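Local coordinates for protein zinc chaperone AztD (Citrobacter koseri, PDB 6CMK) that acts as a periplasmic zinc chaperone that binds zinc ions and hands one directly to the solute-binding protein AztC of the AztABCD zinc transport system, at residues R37-D42 with V48-A53; K266-F271 with D326-E331; G320-I325 with T378-T383; D340-D345 with P351-A356; K361-D366 with I372-A377. All coordinates share one frame; numbering follows the deposited sequence.

Contact 1: R37-D42 with V48-A53; sequences RLFIAD and VNVIDA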
# COMPACT_ATOMS: atom_id res chain seq x y z
N ARG B 37 11.13 -12.79 6.01
CA ARG B 37 12.00 -13.84 5.52
C ARG B 37 13.11 -13.25 4.67
O ARG B 37 12.90 -12.30 3.92
CB ARG B 37 11.20 -14.86 4.72
CG ARG B 37 10.33 -15.69 5.61
CD ARG B 37 9.34 -16.55 4.86
NE ARG B 37 8.50 -17.27 5.80
CZ ARG B 37 7.60 -18.18 5.46
NH1 ARG B 37 7.41 -18.49 4.19
NH2 ARG B 37 6.89 -18.78 6.40
N LEU B 38 14.31 -13.81 4.84
CA LEU B 38 15.46 -13.50 4.01
C LEU B 38 15.62 -14.55 2.93
O LEU B 38 15.43 -15.74 3.18
CB LEU B 38 16.75 -13.47 4.84
CG LEU B 38 16.74 -12.65 6.13
CD1 LEU B 38 18.07 -12.83 6.87
CD2 LEU B 38 16.47 -11.21 5.81
N PHE B 39 16.01 -14.10 1.75
CA PHE B 39 16.37 -14.99 0.65
C PHE B 39 17.80 -14.65 0.27
O PHE B 39 18.10 -13.50 -0.05
CB PHE B 39 15.39 -14.82 -0.51
CG PHE B 39 14.00 -15.20 -0.14
CD1 PHE B 39 13.21 -14.33 0.59
CD2 PHE B 39 13.49 -16.45 -0.44
CE1 PHE B 39 11.94 -14.68 0.97
CE2 PHE B 39 12.22 -16.81 -0.06
CZ PHE B 39 11.44 -15.92 0.65
N ILE B 40 18.69 -15.64 0.34
CA ILE B 40 20.12 -15.41 0.29
C ILE B 40 20.72 -16.34 -0.76
O ILE B 40 20.59 -17.57 -0.65
CB ILE B 40 20.80 -15.64 1.65
CG1 ILE B 40 20.10 -14.84 2.75
CG2 ILE B 40 22.26 -15.23 1.57
CD1 ILE B 40 19.59 -15.72 3.86
N ALA B 41 21.39 -15.76 -1.74
CA ALA B 41 22.04 -16.53 -2.79
C ALA B 41 23.52 -16.70 -2.49
O ALA B 41 24.21 -15.75 -2.08
CB ALA B 41 21.86 -15.84 -4.15
N ASP B 42 24.01 -17.92 -2.70
CA ASP B 42 25.43 -18.21 -2.56
C ASP B 42 26.18 -17.67 -3.77
O ASP B 42 25.67 -17.68 -4.89
CB ASP B 42 25.64 -19.72 -2.43
CG ASP B 42 27.03 -20.07 -1.96
OD1 ASP B 42 27.91 -20.27 -2.82
OD2 ASP B 42 27.23 -20.14 -0.73
N VAL B 48 19.78 -21.14 -3.18
CA VAL B 48 19.14 -20.01 -2.51
C VAL B 48 18.62 -20.51 -1.17
O VAL B 48 17.84 -21.47 -1.12
CB VAL B 48 18.00 -19.39 -3.35
CG1 VAL B 48 17.30 -18.28 -2.58
CG2 VAL B 48 18.54 -18.85 -4.67
N ASN B 49 19.09 -19.89 -0.09
CA ASN B 49 18.64 -20.22 1.25
C ASN B 49 17.55 -19.24 1.70
O ASN B 49 17.59 -18.06 1.37
CB ASN B 49 19.81 -20.18 2.24
CG ASN B 49 20.73 -21.38 2.09
OD1 ASN B 49 20.34 -22.52 2.34
ND2 ASN B 49 21.97 -21.12 1.70
N VAL B 50 16.59 -19.76 2.46
CA VAL B 50 15.51 -18.96 3.02
C VAL B 50 15.63 -19.05 4.53
O VAL B 50 15.72 -20.15 5.08
CB VAL B 50 14.12 -19.45 2.56
CG1 VAL B 50 13.03 -18.44 3.00
CG2 VAL B 50 14.09 -19.66 1.06
N ILE B 51 15.63 -17.90 5.18
CA ILE B 51 15.87 -17.81 6.61
C ILE B 51 14.78 -16.94 7.22
O ILE B 51 14.39 -15.93 6.62
CB ILE B 51 17.28 -17.24 6.89
CG1 ILE B 51 18.32 -18.29 6.45
CG2 ILE B 51 17.46 -16.84 8.36
CD1 ILE B 51 19.75 -17.97 6.81
N ASP B 52 14.29 -17.35 8.38
CA ASP B 52 13.38 -16.50 9.15
C ASP B 52 14.17 -15.30 9.66
O ASP B 52 15.12 -15.45 10.43
CB ASP B 52 12.77 -17.30 10.30
CG ASP B 52 11.71 -16.52 11.06
OD1 ASP B 52 11.75 -15.27 11.11
OD2 ASP B 52 10.82 -17.18 11.62
N ALA B 53 13.78 -14.10 9.23
CA ALA B 53 14.56 -12.91 9.56
C ALA B 53 14.51 -12.60 11.05
O ALA B 53 15.43 -11.96 11.58
CB ALA B 53 14.06 -11.71 8.76
O HOH W 1 23.10 -18.59 0.95
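V48 sets its CG1 against the backbone of I40 near the turn end of a β-hairpin in a blade of the AztD β-propeller; the two strand segments run at 155° to each other. V48 lies on the sheet face that also carries R37, F39 and V50, and it pairs with A41 in a non-hydrogen-bonded antiparallel pair. N49 follows in a hydrogen-bonded pair with I40: N49 N donates to I40 O at 2.8 Å, and I40 N returns a bond to N49 O. A water reinforces this end, donating to I40 O and accepting from N49 ND2, while N49 OD1 is held by T61 OG1 on the next strand. V50 lies alongside F39, both pointing the same way. Its CG1 covers one face of the phenyl ring, 4.0 Å from the centroid and 28° off the ring normal, a CH-π contact. This methyl is anti to the V50 backbone N (chi1 -171°), which brings it over the ring. I51 is bonded through its backbone to L38 in both directions, with L38 N to I51 O the straighter of the two. On the face shared by L38, I40, N49 and I51, the end of the I51 side chain meets I40, CD1 to CD1 at 3.7 Å. D52 pairs with R37 without a bond between them; the guanidinium instead reaches S94 O and D110 O on the neighbouring blade. At the open end of the hairpin, just past the strand, A53 sets its CB 3.8 Å from L38 CD2.

Contact 2: K266-F271 with D326-E331; sequences KGMQYF and DVLKGE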
# COMPACT_ATOMS: atom_id res chain seq x y z
N LYS B 266 11.07 3.79 -0.97
CA LYS B 266 9.79 3.08 -0.92
C LYS B 266 8.66 3.91 -0.33
O LYS B 266 7.60 4.04 -0.95
CB LYS B 266 9.94 1.77 -0.13
CG LYS B 266 10.30 0.59 -1.01
CD LYS B 266 9.18 -0.45 -1.07
CE LYS B 266 7.89 0.10 -1.68
NZ LYS B 266 7.16 -0.94 -2.46
N GLY B 267 8.86 4.49 0.85
CA GLY B 267 7.81 5.27 1.48
C GLY B 267 7.82 6.73 1.12
O GLY B 267 6.86 7.45 1.37
N MET B 268 8.90 7.16 0.50
CA MET B 268 9.12 8.52 0.06
C MET B 268 9.71 8.41 -1.34
O MET B 268 10.43 7.45 -1.63
CB MET B 268 10.08 9.21 1.05
CG MET B 268 10.50 10.63 0.79
SD MET B 268 11.38 11.19 2.27
CE MET B 268 13.05 10.61 1.98
N GLN B 269 9.38 9.35 -2.23
CA GLN B 269 9.86 9.28 -3.62
C GLN B 269 11.22 9.95 -3.75
O GLN B 269 11.34 11.17 -3.61
CB GLN B 269 8.87 9.90 -4.59
CG GLN B 269 7.64 9.04 -4.78
CD GLN B 269 6.77 9.54 -5.91
OE1 GLN B 269 6.02 10.49 -5.76
NE2 GLN B 269 6.90 8.90 -7.07
N TYR B 270 12.25 9.14 -4.04
CA TYR B 270 13.58 9.64 -4.35
C TYR B 270 14.36 8.52 -5.00
O TYR B 270 13.98 7.35 -4.93
CB TYR B 270 14.32 10.14 -3.09
CG TYR B 270 14.67 9.05 -2.10
CD1 TYR B 270 13.80 8.69 -1.08
CD2 TYR B 270 15.88 8.38 -2.19
CE1 TYR B 270 14.14 7.70 -0.16
CE2 TYR B 270 16.22 7.39 -1.30
CZ TYR B 270 15.35 7.05 -0.28
OH TYR B 270 15.69 6.06 0.59
N PHE B 271 15.49 8.89 -5.61
CA PHE B 271 16.45 7.92 -6.10
C PHE B 271 17.81 8.22 -5.51
O PHE B 271 18.14 9.36 -5.20
CB PHE B 271 16.51 7.94 -7.63
CG PHE B 271 15.21 7.61 -8.27
CD1 PHE B 271 14.79 6.30 -8.36
CD2 PHE B 271 14.38 8.62 -8.74
CE1 PHE B 271 13.57 5.99 -8.91
CE2 PHE B 271 13.16 8.31 -9.30
CZ PHE B 271 12.75 7.00 -9.39
N ASP B 326 20.88 9.89 5.90
CA ASP B 326 19.70 10.71 6.19
C ASP B 326 19.34 11.43 4.90
O ASP B 326 20.00 12.39 4.50
CB ASP B 326 19.98 11.68 7.33
CG ASP B 326 18.77 12.53 7.69
OD1 ASP B 326 17.89 12.75 6.83
OD2 ASP B 326 18.71 12.98 8.85
N VAL B 327 18.30 10.93 4.22
CA VAL B 327 17.99 11.37 2.87
C VAL B 327 17.52 12.82 2.86
O VAL B 327 17.85 13.59 1.95
CB VAL B 327 16.96 10.42 2.24
CG1 VAL B 327 16.57 10.88 0.85
CG2 VAL B 327 17.54 9.01 2.17
N LEU B 328 16.74 13.22 3.86
CA LEU B 328 16.25 14.60 3.89
C LEU B 328 17.34 15.59 4.24
O LEU B 328 17.34 16.71 3.71
CB LEU B 328 15.07 14.69 4.86
CG LEU B 328 13.90 13.85 4.33
CD1 LEU B 328 12.80 13.66 5.35
CD2 LEU B 328 13.33 14.47 3.05
N LYS B 329 18.29 15.22 5.09
CA LYS B 329 19.41 16.11 5.36
C LYS B 329 20.50 16.04 4.30
O LYS B 329 21.32 16.95 4.21
CB LYS B 329 20.00 15.81 6.74
CG LYS B 329 19.04 16.04 7.89
CD LYS B 329 19.73 15.89 9.23
CE LYS B 329 18.99 16.64 10.33
NZ LYS B 329 19.72 16.59 11.62
N GLY B 330 20.51 14.98 3.50
CA GLY B 330 21.52 14.86 2.47
C GLY B 330 22.91 14.60 3.01
O GLY B 330 23.89 15.16 2.50
N GLU B 331 23.02 13.73 4.02
CA GLU B 331 24.32 13.48 4.62
C GLU B 331 24.35 12.09 5.24
O GLU B 331 23.31 11.47 5.50
CB GLU B 331 24.64 14.52 5.69
CG GLU B 331 23.70 14.46 6.87
CD GLU B 331 23.91 15.61 7.84
OE1 GLU B 331 24.48 16.65 7.43
OE2 GLU B 331 23.50 15.47 9.01
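V327 sets one methyl almost exactly over the middle of the Y270 ring: CG1 lies 3.8 Å from the centroid and only 5° off the ring normal, a CH-π contact between two loops of neighbouring β-propeller blades. Its distances to the ring carbons CG, CD1 and CD2 of Y270 are all about 4.0 Å, the evenness expected of a centred methyl. The second methyl, V327 CG2, leans toward the phenol end and comes within 3.8 Å of Y270 OH. The tyrosine ring is brought to this position by a chi1 of 67°, which places CG between the backbone N and the carbonyl carbon. M268 completes the apolar cluster. Its side chain and that of V327 slide past each other in opposite directions, and a bend at chi3 carries CE to 3.7 Å from V327 CG1. CE touches L328 as well as V327, whereas the sulfur meets only L328 of the two, with M268 SD 3.9 Å from L328 CD2. The contact is partly buried, and M268 also packs against P341 of the second subunit. V327 and L328 are presented by a turn with its own internal bonds. G330 and E331 both face D326 in a G1 β-bulge, where G330 has the positive phi that favours glycine. D326 also forms an Asx motif: its OD1 accepts from K329 N at 3.0 Å with a nearly straight N-H...O angle of 166°, the donor approaching from above the carboxylate plane.

Contact 3: G320-I325 with T378-T383; sequences GKLNQI and TSFKKT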
# COMPACT_ATOMS: atom_id res chain seq x y z
N GLY B 320 34.57 -1.79 5.25
CA GLY B 320 33.86 -2.66 6.17
C GLY B 320 32.76 -1.99 6.95
O GLY B 320 32.18 -2.63 7.84
N LYS B 321 32.45 -0.74 6.65
CA LYS B 321 31.49 0.02 7.44
C LYS B 321 30.14 0.10 6.75
O LYS B 321 30.03 0.20 5.53
CB LYS B 321 32.00 1.44 7.71
CG LYS B 321 33.23 1.54 8.60
CD LYS B 321 33.41 3.00 9.01
CE LYS B 321 34.69 3.26 9.78
NZ LYS B 321 34.65 4.64 10.33
N LEU B 322 29.10 0.08 7.57
CA LEU B 322 27.75 0.40 7.13
C LEU B 322 27.48 1.86 7.47
O LEU B 322 27.78 2.30 8.58
CB LEU B 322 26.74 -0.52 7.82
CG LEU B 322 25.28 -0.33 7.38
CD1 LEU B 322 25.10 -0.71 5.92
CD2 LEU B 322 24.36 -1.14 8.26
N ASN B 323 26.97 2.62 6.50
CA ASN B 323 26.75 4.05 6.68
C ASN B 323 25.27 4.36 6.53
O ASN B 323 24.63 3.96 5.56
CB ASN B 323 27.56 4.87 5.68
CG ASN B 323 29.02 4.50 5.67
OD1 ASN B 323 29.83 5.13 6.34
ND2 ASN B 323 29.38 3.48 4.88
N GLN B 324 24.73 5.08 7.51
CA GLN B 324 23.34 5.51 7.50
C GLN B 324 23.22 6.82 6.73
O GLN B 324 23.91 7.80 7.05
CB GLN B 324 22.86 5.68 8.94
CG GLN B 324 21.41 6.08 9.08
CD GLN B 324 21.05 6.40 10.51
OE1 GLN B 324 21.62 7.31 11.12
NE2 GLN B 324 20.11 5.65 11.07
N ILE B 325 22.37 6.84 5.71
CA ILE B 325 22.10 8.04 4.93
C ILE B 325 20.80 8.66 5.42
O ILE B 325 19.73 8.04 5.31
CB ILE B 325 21.99 7.74 3.43
CG1 ILE B 325 23.24 7.02 2.93
CG2 ILE B 325 21.75 9.04 2.66
CD1 ILE B 325 24.53 7.77 3.19
N THR B 378 17.53 1.28 14.47
CA THR B 378 17.49 2.61 15.06
C THR B 378 18.73 2.90 15.90
O THR B 378 19.29 4.00 15.81
CB THR B 378 16.22 2.78 15.90
OG1 THR B 378 16.16 1.77 16.91
CG2 THR B 378 14.99 2.67 15.00
N SER B 379 19.21 1.92 16.67
CA SER B 379 20.45 2.09 17.41
C SER B 379 21.68 1.92 16.52
O SER B 379 22.76 2.42 16.85
CB SER B 379 20.53 1.08 18.57
OG SER B 379 20.90 -0.20 18.11
N PHE B 380 21.53 1.21 15.40
CA PHE B 380 22.61 1.05 14.44
C PHE B 380 23.78 0.30 15.07
O PHE B 380 24.95 0.63 14.84
CB PHE B 380 23.05 2.40 13.88
CG PHE B 380 23.43 2.35 12.43
CD1 PHE B 380 22.49 2.02 11.46
CD2 PHE B 380 24.71 2.67 12.02
CE1 PHE B 380 22.83 1.99 10.13
CE2 PHE B 380 25.06 2.64 10.68
CZ PHE B 380 24.12 2.30 9.73
N LYS B 381 23.46 -0.71 15.88
CA LYS B 381 24.44 -1.56 16.52
C LYS B 381 24.10 -3.02 16.29
O LYS B 381 22.93 -3.41 16.21
CB LYS B 381 24.52 -1.27 18.02
CG LYS B 381 24.66 0.20 18.31
CD LYS B 381 25.00 0.48 19.76
CE LYS B 381 25.08 1.97 20.03
NZ LYS B 381 25.67 2.73 18.88
N LYS B 382 25.14 -3.84 16.20
CA LYS B 382 24.95 -5.27 16.02
C LYS B 382 24.17 -5.87 17.19
O LYS B 382 24.47 -5.58 18.35
CB LYS B 382 26.31 -5.97 15.89
CG LYS B 382 26.22 -7.49 15.90
CD LYS B 382 27.59 -8.12 15.79
CE LYS B 382 27.48 -9.64 15.73
NZ LYS B 382 28.83 -10.26 15.78
N THR B 383 23.18 -6.70 16.88
CA THR B 383 22.44 -7.42 17.90
C THR B 383 22.55 -8.93 17.80
O THR B 383 22.31 -9.61 18.81
CB THR B 383 20.96 -7.01 17.88
OG1 THR B 383 20.45 -7.08 16.54
CG2 THR B 383 20.79 -5.60 18.40
O HOH W 2 18.78 5.93 13.64
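F380 drives the far end of its ring against strand 321-326, so that the phenyl bridges two neighbouring blades of the β-propeller. CZ is the main point of touch. Over one face of the ring lies Q324 CB, 4.1 Å from the centroid and 27° off the normal, which makes a CH-π contact. At the edge, near the ring plane, L322 O approaches F380 CE2 at 3.5 Å. The L322 side chain crosses the phenylalanine at a slant, its CG 3.7 Å from F380 CZ. Both L322 and Q324 hold CG anti to the backbone N (chi1 -177° in L322) and direct their CB toward the F380 segment, while N323 between them points away and is bonded to S335 instead. Beyond its CB, the extended Q324 chain carries the amide past the ring: NE2 donates to a water at 2.9 Å that in turn donates to T378 O, and OE1 accepts from its own partner, S333 OG. One residue thus serves both modes, its aliphatic CB against the aromatic face and its amide in a polar link to the same loop. The chemistry implies a mainly apolar blade-to-blade seam, supplemented at its margin by one water-mediated bridge.

Contact 4: D340-D345 with P351-A356; sequences DPYSMD and PRPRIA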
# COMPACT_ATOMS: atom_id res chain seq x y z
N ASP B 340 35.40 -6.97 8.30
CA ASP B 340 36.72 -6.54 7.87
C ASP B 340 36.60 -5.82 6.53
O ASP B 340 35.63 -6.01 5.80
CB ASP B 340 37.67 -7.72 7.74
CG ASP B 340 38.16 -8.24 9.07
OD1 ASP B 340 38.38 -7.43 10.00
OD2 ASP B 340 38.33 -9.48 9.20
N PRO B 341 37.59 -5.01 6.17
CA PRO B 341 37.55 -4.36 4.85
C PRO B 341 37.43 -5.38 3.73
O PRO B 341 37.94 -6.50 3.82
CB PRO B 341 38.88 -3.61 4.78
CG PRO B 341 39.27 -3.39 6.19
CD PRO B 341 38.78 -4.59 6.94
N TYR B 342 36.73 -4.98 2.68
CA TYR B 342 36.71 -5.67 1.40
C TYR B 342 37.23 -4.69 0.35
O TYR B 342 36.47 -4.22 -0.49
CB TYR B 342 35.29 -6.16 1.05
CG TYR B 342 34.76 -7.42 1.71
CD1 TYR B 342 34.31 -7.42 3.04
CD2 TYR B 342 34.63 -8.60 0.98
CE1 TYR B 342 33.78 -8.58 3.61
CE2 TYR B 342 34.12 -9.75 1.56
CZ TYR B 342 33.69 -9.74 2.86
OH TYR B 342 33.17 -10.90 3.40
N SER B 343 38.52 -4.35 0.44
CA SER B 343 39.12 -3.40 -0.50
C SER B 343 38.92 -3.88 -1.93
O SER B 343 39.37 -4.96 -2.29
CB SER B 343 40.60 -3.23 -0.19
OG SER B 343 41.23 -2.35 -1.10
N MET B 344 38.25 -3.08 -2.76
CA MET B 344 37.86 -3.59 -4.07
C MET B 344 38.88 -3.33 -5.16
O MET B 344 38.87 -4.03 -6.18
CB MET B 344 36.48 -3.05 -4.50
CG MET B 344 36.12 -1.60 -4.20
SD MET B 344 34.39 -1.40 -3.66
CE MET B 344 33.47 -2.47 -4.77
N ASP B 345 39.79 -2.37 -4.98
CA ASP B 345 40.82 -2.10 -5.97
C ASP B 345 41.58 -3.37 -6.34
O ASP B 345 42.36 -3.88 -5.53
CB ASP B 345 41.82 -1.05 -5.47
N PRO B 351 33.25 -11.99 -4.19
CA PRO B 351 32.09 -11.71 -3.34
C PRO B 351 32.42 -10.68 -2.27
O PRO B 351 33.52 -10.67 -1.71
CB PRO B 351 31.79 -13.08 -2.70
CG PRO B 351 33.09 -13.82 -2.76
CD PRO B 351 33.70 -13.39 -4.06
N ARG B 352 31.48 -9.81 -1.96
CA ARG B 352 31.42 -8.67 -1.06
C ARG B 352 30.07 -8.57 -0.38
O ARG B 352 29.07 -9.11 -0.87
CB ARG B 352 31.72 -7.36 -1.79
CG ARG B 352 33.08 -7.40 -2.45
CD ARG B 352 33.72 -6.04 -2.56
NE ARG B 352 34.96 -6.15 -3.32
CZ ARG B 352 35.00 -6.35 -4.64
NH1 ARG B 352 33.87 -6.45 -5.33
NH2 ARG B 352 36.16 -6.45 -5.26
N PRO B 353 30.01 -7.89 0.76
CA PRO B 353 28.75 -7.74 1.50
C PRO B 353 27.61 -7.13 0.69
O PRO B 353 27.81 -6.30 -0.21
CB PRO B 353 29.15 -6.84 2.66
CG PRO B 353 30.57 -7.23 2.92
CD PRO B 353 31.15 -7.39 1.55
N ARG B 354 26.39 -7.54 1.04
CA ARG B 354 25.15 -6.98 0.53
C ARG B 354 24.22 -6.72 1.71
O ARG B 354 24.26 -7.46 2.71
CB ARG B 354 24.47 -7.94 -0.48
CG ARG B 354 25.32 -8.22 -1.74
CD ARG B 354 25.40 -6.94 -2.56
NE ARG B 354 26.08 -7.07 -3.85
CZ ARG B 354 27.35 -6.75 -4.08
NH1 ARG B 354 28.13 -6.30 -3.12
NH2 ARG B 354 27.83 -6.90 -5.31
N ILE B 355 23.41 -5.66 1.60
CA ILE B 355 22.52 -5.19 2.66
C ILE B 355 21.08 -5.58 2.33
O ILE B 355 20.63 -5.44 1.19
CB ILE B 355 22.59 -3.65 2.83
CG1 ILE B 355 24.01 -3.08 2.77
CG2 ILE B 355 21.90 -3.25 4.12
CD1 ILE B 355 24.00 -1.57 2.48
N ALA B 356 20.33 -6.00 3.35
CA ALA B 356 18.87 -6.06 3.29
C ALA B 356 18.29 -5.49 4.57
O ALA B 356 18.96 -5.37 5.59
CB ALA B 356 18.35 -7.49 3.09
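R352, Y342 and M344 carry most of this contact, which folds the loop 340-345 back on the segment leading into strand 355-358, the first strand of a β-propeller blade. The Y342 ring is met by P353; the two side chains come from opposite directions, and the proline points its CD at the ring face. P353 CD stands over the centre of the ring, 3.4 Å from the centroid and 7° off its normal, a close CH-π contact, with CG beside it above CD1 and CE1. At the ring edge, near its plane, P351 O lies 3.4 Å from Y342 CE2. The phenol oxygen is fixed by D366 OD1 and L368 N, which pins the far end of the ring. The R352 chain is extended from CG to NE (chi3 -175°), and its CD passes Y342 CB at 3.9 Å; the last turn at chi4 (72°) swings the guanidinium round to M344. The M344 and R352 side chains cross at about a right angle. W348 O, within the intervening loop, accepts from R352 NH1, so the cation is tied back to the chain it spans. One face of the guanidinium is covered off-centre by M344 CB, which lies 3.5 Å from R352 NH2.

Contact 5: K361-D366 with I372-A377; sequences KIYVTD and IIVLDA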
# COMPACT_ATOMS: atom_id res chain seq x y z
N LYS B 361 15.36 -4.38 11.66
CA LYS B 361 16.71 -4.91 11.62
C LYS B 361 17.32 -4.71 10.24
O LYS B 361 16.62 -4.71 9.21
CB LYS B 361 16.72 -6.41 11.96
CG LYS B 361 16.38 -6.70 13.40
CD LYS B 361 16.19 -8.18 13.62
CE LYS B 361 16.20 -8.54 15.10
NZ LYS B 361 16.29 -10.01 15.31
N ILE B 362 18.63 -4.56 10.24
CA ILE B 362 19.44 -4.47 9.03
C ILE B 362 20.33 -5.70 8.97
O ILE B 362 20.88 -6.13 9.99
CB ILE B 362 20.30 -3.18 9.02
CG1 ILE B 362 19.41 -1.94 9.18
CG2 ILE B 362 21.09 -3.10 7.72
CD1 ILE B 362 20.20 -0.69 9.50
N TYR B 363 20.46 -6.26 7.77
CA TYR B 363 21.18 -7.51 7.55
C TYR B 363 22.29 -7.28 6.54
O TYR B 363 22.05 -6.73 5.46
CB TYR B 363 20.23 -8.61 7.04
CG TYR B 363 19.12 -8.90 8.00
CD1 TYR B 363 18.01 -8.06 8.06
CD2 TYR B 363 19.18 -9.98 8.87
CE1 TYR B 363 17.00 -8.29 8.96
CE2 TYR B 363 18.16 -10.22 9.77
CZ TYR B 363 17.07 -9.37 9.80
OH TYR B 363 16.04 -9.59 10.70
N VAL B 364 23.50 -7.70 6.89
CA VAL B 364 24.67 -7.51 6.04
C VAL B 364 25.33 -8.86 5.86
O VAL B 364 25.77 -9.47 6.84
CB VAL B 364 25.66 -6.50 6.64
CG1 VAL B 364 26.88 -6.36 5.73
CG2 VAL B 364 25.00 -5.14 6.84
N THR B 365 25.41 -9.33 4.62
CA THR B 365 26.10 -10.59 4.38
C THR B 365 27.60 -10.38 4.48
O THR B 365 28.13 -9.32 4.12
CB THR B 365 25.74 -11.17 3.02
OG1 THR B 365 26.09 -10.26 1.97
CG2 THR B 365 24.25 -11.47 2.95
N ASP B 366 28.27 -11.39 5.00
CA ASP B 366 29.73 -11.39 5.16
C ASP B 366 30.19 -12.68 4.50
O ASP B 366 30.48 -13.67 5.19
CB ASP B 366 30.15 -11.30 6.63
CG ASP B 366 31.62 -11.02 6.79
OD1 ASP B 366 32.36 -11.18 5.80
OD2 ASP B 366 32.05 -10.64 7.91
N ILE B 372 25.75 -13.76 8.35
CA ILE B 372 25.02 -12.52 8.16
C ILE B 372 25.05 -11.77 9.48
O ILE B 372 24.69 -12.35 10.52
CB ILE B 372 23.57 -12.77 7.71
CG1 ILE B 372 23.55 -13.59 6.42
CG2 ILE B 372 22.81 -11.45 7.56
CD1 ILE B 372 22.17 -14.11 6.05
N ILE B 373 25.46 -10.51 9.46
CA ILE B 373 25.44 -9.66 10.64
C ILE B 373 24.08 -8.99 10.74
O ILE B 373 23.53 -8.52 9.74
CB ILE B 373 26.56 -8.60 10.59
CG1 ILE B 373 27.92 -9.23 10.30
CG2 ILE B 373 26.59 -7.81 11.90
CD1 ILE B 373 28.26 -10.44 11.14
N VAL B 374 23.52 -8.94 11.96
CA VAL B 374 22.20 -8.36 12.19
C VAL B 374 22.35 -7.14 13.07
O VAL B 374 22.92 -7.23 14.17
CB VAL B 374 21.24 -9.37 12.84
CG1 VAL B 374 19.83 -8.80 12.92
CG2 VAL B 374 21.23 -10.69 12.08
N LEU B 375 21.84 -6.00 12.61
CA LEU B 375 21.90 -4.76 13.36
C LEU B 375 20.50 -4.26 13.67
O LEU B 375 19.58 -4.40 12.86
CB LEU B 375 22.63 -3.66 12.58
CG LEU B 375 24.08 -3.92 12.22
CD1 LEU B 375 24.21 -4.56 10.84
CD2 LEU B 375 24.85 -2.62 12.29
N ASP B 376 20.36 -3.64 14.84
CA ASP B 376 19.14 -2.91 15.14
C ASP B 376 19.13 -1.62 14.33
O ASP B 376 20.11 -0.87 14.33
CB ASP B 376 19.06 -2.61 16.64
CG ASP B 376 17.83 -1.79 17.00
OD1 ASP B 376 16.73 -2.38 17.08
OD2 ASP B 376 17.96 -0.57 17.20
N ALA B 377 18.02 -1.36 13.63
CA ALA B 377 18.04 -0.27 12.65
C ALA B 377 18.16 1.10 13.32
O ALA B 377 18.82 1.99 12.78
CB ALA B 377 16.80 -0.31 11.78
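The Y363 ring meets the partner strand through two branched residues: I372 CG2 sits at its edge, near the ring plane, and V374 CG1 approaches obliquely, 3.8 Å from CE2. V374 lies beside the tyrosine and points the same way, its two methyls spread along the CD2-CE2 side. The hydroxyl is bonded to A53 O, which fixes the far end of the ring against the end of hairpin 32-52 in the neighbouring blade. On the sheet face that carries Y363 and V374, K361 stretches past the valine, its CD 3.8 Å from V374 CG1. The face of I362, V364, I373 and L375 is aliphatic: V364 CG2 meets L375 CD1 at 4.1 Å, and I362 CG1 lies 4.0 Å from A377 CB. Four backbone bonds lock the register, I362 with L375 and V364 with I373, each in both directions; L375 N to I362 O is the straightest at 170°. The segments run at 159°, the pairing of an antiparallel β-hairpin in a propeller blade. Within this four-stranded blade the hairpin supplies the two middle strands. Strand 355-358 flanks 361-366, with A356 bonded to Y363, and strand 381-387 flanks 371-376, with I386 bonded to I372. The face bearing I362 and V364 rests on Y314 and F316 of strand 312-317 in the adjacent blade.

In the fold
Contacts 1 and 5 are buried hairpins of the same chemistry, four backbone hydrogen bonds each plus largely apolar side-chain contacts, and they touch where I40 packs on I372 and L38 on Y363. Contacts 3 and 4 are also buried, but join elements through side chains, an aromatic ring being central to each. Both reach the blade that contains contact 5: contact 4 leads into its first strand, whereas contact 3 involves its last, with K381 and T383 bonded to strand 371-376. Contact 5 is nested within the loop closed by contact 3. Contact 2, partly buried, is the one that also meets the second subunit; its tyrosine, valine, methionine and leucine form a junction between loops by van der Waals and CH-π contact.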